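Local coordinates for protein tail component (PDB 5LY8) that probably binds carbohydrate receptors on the Lactobacillus casei cell surface, as the second carbohydrate-binding module of the evolved distal tail protein of phage J-1, at residues A[116-121]-A[205-210]. Numbering follows the deposited sequence.
Sequences LTYQGK and PIDGWT
D207 and T117 meet through a short, nearly straight hydrogen bond, D207 N to T117 O at 2.8 Å, with the donor in the carbonyl plane. A weak bond from G208 N reaches the same oxygen at 3.2 Å, while T117 N returns a bond to G208 O at 2.9 Å. Two consecutive residues thus face T117, and the chain entering strand 208-216 bulges. The D207 carboxylate then ties this bulge to the turn that follows strand 110-118. Its CG lies between the backbone N and the carbonyl carbon (chi1 67°), and OD2 accepts the backbone N-H of Q119 at 3.0 Å on its syn side, 33° out of the carboxylate plane. OD1 accepts a hydrogen bond from a water that in turn accepts one from G120 N and is also hydrogen-bonded to T117 OG1, so one water joins the bulge, the strand end and the turn. A second water links T117 OG1 to T210 OG1, which is also hydrogen-bonded to S79 OG and V35 N.

Next to this polar network, the Y118 ring is sandwiched. P205 CG sits over the centre of one face, a CH-pi contact 3.5 Å from the ring centroid, and Q119 CG lies over the opposite face toward the rim. L116 and W209 form the non-hydrogen-bonded pair; L116 CD2 packs on W209 CB at 3.9 Å, and L116 CB approaches I206 CG2 at 4.2 Å. L116 and I206 also pack on F94 and F231 of the facing sheet, whereas the W209 indole turns from L116 and stacks on the ring of Y18. The contact is a classic beta bulge beside a type I' hairpin turn spanning Y118 to K121, joining two inner strands of one sheet, which packs against the six-stranded sheet, as in the beta-sandwich of concanavalin-like carbohydrate-binding modules.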
loop_
_atom_site.group_PDB
_atom_site.type_symbol
_atom_site.label_atom_id
_atom_site.label_comp_id
_atom_site.label_asym_id
_atom_site.label_seq_id
_atom_site.Cartn_x
_atom_site.Cartn_y
_atom_site.Cartn_z
ATOM N N LEU A 116 -1.566 3.882 5.323
ATOM C CA LEU A 116 -2.467 4.160 6.441
ATOM C C LEU A 116 -2.112 5.556 6.925
ATOM O O LEU A 116 -0.926 5.902 7.053
ATOM C CB LEU A 116 -2.327 3.120 7.548
ATOM C CG LEU A 116 -2.779 1.721 7.109
ATOM C CD1 LEU A 116 -2.365 0.693 8.109
ATOM C CD2 LEU A 116 -4.301 1.649 6.863
ATOM N N THR A 117 -3.147 6.359 7.186
ATOM C CA THR A 117 -2.981 7.771 7.488
ATOM C C THR A 117 -3.729 8.189 8.720
ATOM O O THR A 117 -4.609 7.469 9.195
ATOM C CB THR A 117 -3.460 8.593 6.261
ATOM O OG1 THR A 117 -4.866 8.403 6.047
ATOM C CG2 THR A 117 -2.703 8.225 4.974
ATOM N N TYR A 118 -3.398 9.380 9.213
ATOM C CA TYR A 118 -4.114 10.010 10.314
ATOM C C TYR A 118 -4.142 11.489 10.054
ATOM O O TYR A 118 -3.083 12.115 9.881
ATOM C CB TYR A 118 -3.517 9.733 11.705
ATOM C CG TYR A 118 -4.408 10.233 12.826
ATOM C CD1 TYR A 118 -5.660 9.671 13.042
ATOM C CD2 TYR A 118 -4.019 11.295 13.639
ATOM C CE1 TYR A 118 -6.497 10.136 14.047
ATOM C CE2 TYR A 118 -4.841 11.747 14.667
ATOM C CZ TYR A 118 -6.074 11.156 14.870
ATOM O OH TYR A 118 -6.904 11.604 15.869
ATOM N N GLN A 119 -5.338 12.094 10.070
ATOM C CA GLN A 119 -5.516 13.531 9.854
ATOM C C GLN A 119 -4.703 14.032 8.650
ATOM O O GLN A 119 -4.094 15.101 8.715
ATOM C CB GLN A 119 -5.265 14.349 11.151
ATOM C CG GLN A 119 -6.258 13.954 12.244
ATOM C CD GLN A 119 -6.150 14.748 13.536
ATOM O OE1 GLN A 119 -5.066 15.147 14.038
ATOM N NE2 GLN A 119 -7.281 14.903 14.187
ATOM N N GLY A 120 -4.687 13.244 7.568
ATOM C CA GLY A 120 -4.062 13.667 6.328
ATOM C C GLY A 120 -2.584 13.378 6.191
ATOM O O GLY A 120 -1.988 13.769 5.176
ATOM N N LYS A 121 -1.968 12.728 7.179
ATOM C CA LYS A 121 -0.544 12.423 7.117
ATOM C C LYS A 121 -0.329 10.933 7.082
ATOM O O LYS A 121 -1.078 10.176 7.712
ATOM C CB LYS A 121 0.171 13.011 8.342
ATOM C CG LYS A 121 0.245 14.542 8.306
ATOM C CD LYS A 121 1.194 15.086 9.391
ATOM C CE LYS A 121 1.174 16.599 9.467
ATOM N NZ LYS A 121 1.883 17.200 8.309
ATOM N N PRO A 205 -2.590 7.075 16.426
ATOM C CA PRO A 205 -3.833 6.627 15.796
ATOM C C PRO A 205 -3.785 6.585 14.286
ATOM O O PRO A 205 -2.882 7.157 13.652
ATOM C CB PRO A 205 -4.854 7.670 16.258
ATOM C CG PRO A 205 -4.048 8.885 16.583
ATOM C CD PRO A 205 -2.658 8.491 16.846
ATOM N N ILE A 206 -4.797 5.951 13.708
ATOM C CA ILE A 206 -5.046 5.958 12.276
ATOM C C ILE A 206 -6.524 6.255 12.024
ATOM O O ILE A 206 -7.386 5.919 12.853
ATOM C CB ILE A 206 -4.545 4.724 11.486
ATOM C CG1 ILE A 206 -5.162 3.469 12.026
ATOM C CG2 ILE A 206 -2.984 4.651 11.410
ATOM C CD1 ILE A 206 -5.055 2.333 11.065
ATOM N N ASP A 207 -6.830 6.857 10.863
ATOM C CA ASP A 207 -8.210 7.171 10.508
ATOM C C ASP A 207 -8.492 7.021 9.014
ATOM O O ASP A 207 -9.579 7.380 8.571
ATOM C CB ASP A 207 -8.615 8.593 10.979
ATOM C CG ASP A 207 -7.866 9.708 10.246
ATOM O OD1 ASP A 207 -7.211 9.418 9.248
ATOM O OD2 ASP A 207 -7.963 10.883 10.673
ATOM N N GLY A 208 -7.549 6.501 8.241
ATOM C CA GLY A 208 -7.777 6.411 6.810
ATOM C C GLY A 208 -6.772 5.544 6.114
ATOM O O GLY A 208 -5.733 5.180 6.675
ATOM N N TRP A 209 -7.098 5.225 4.852
ATOM C CA TRP A 209 -6.191 4.456 4.006
ATOM C C TRP A 209 -6.220 5.000 2.600
ATOM O O TRP A 209 -7.249 5.539 2.170
ATOM C CB TRP A 209 -6.558 2.954 4.014
ATOM C CG TRP A 209 -7.905 2.643 3.419
ATOM C CD1 TRP A 209 -9.106 2.651 4.064
ATOM C CD2 TRP A 209 -8.181 2.274 2.061
ATOM N NE1 TRP A 209 -10.116 2.320 3.192
ATOM C CE2 TRP A 209 -9.575 2.091 1.954
ATOM C CE3 TRP A 209 -7.390 2.096 0.910
ATOM C CZ2 TRP A 209 -10.196 1.708 0.758
ATOM C CZ3 TRP A 209 -8.011 1.753 -0.281
ATOM C CH2 TRP A 209 -9.391 1.512 -0.334
ATOM N N THR A 210 -5.106 4.821 1.882
ATOM C CA THR A 210 -5.005 5.153 0.467
ATOM C C THR A 210 -4.214 4.067 -0.234
ATOM O O THR A 210 -3.172 3.643 0.271
ATOM C CB THR A 210 -4.264 6.492 0.239
ATOM O OG1 THR A 210 -5.009 7.567 0.822
ATOM C CG2 THR A 210 -4.049 6.806 -1.265
HETATM O O HOH W 1 -6.107 10.627 7.143
HETATM O O HOH W 2 -5.887 8.412 3.406
#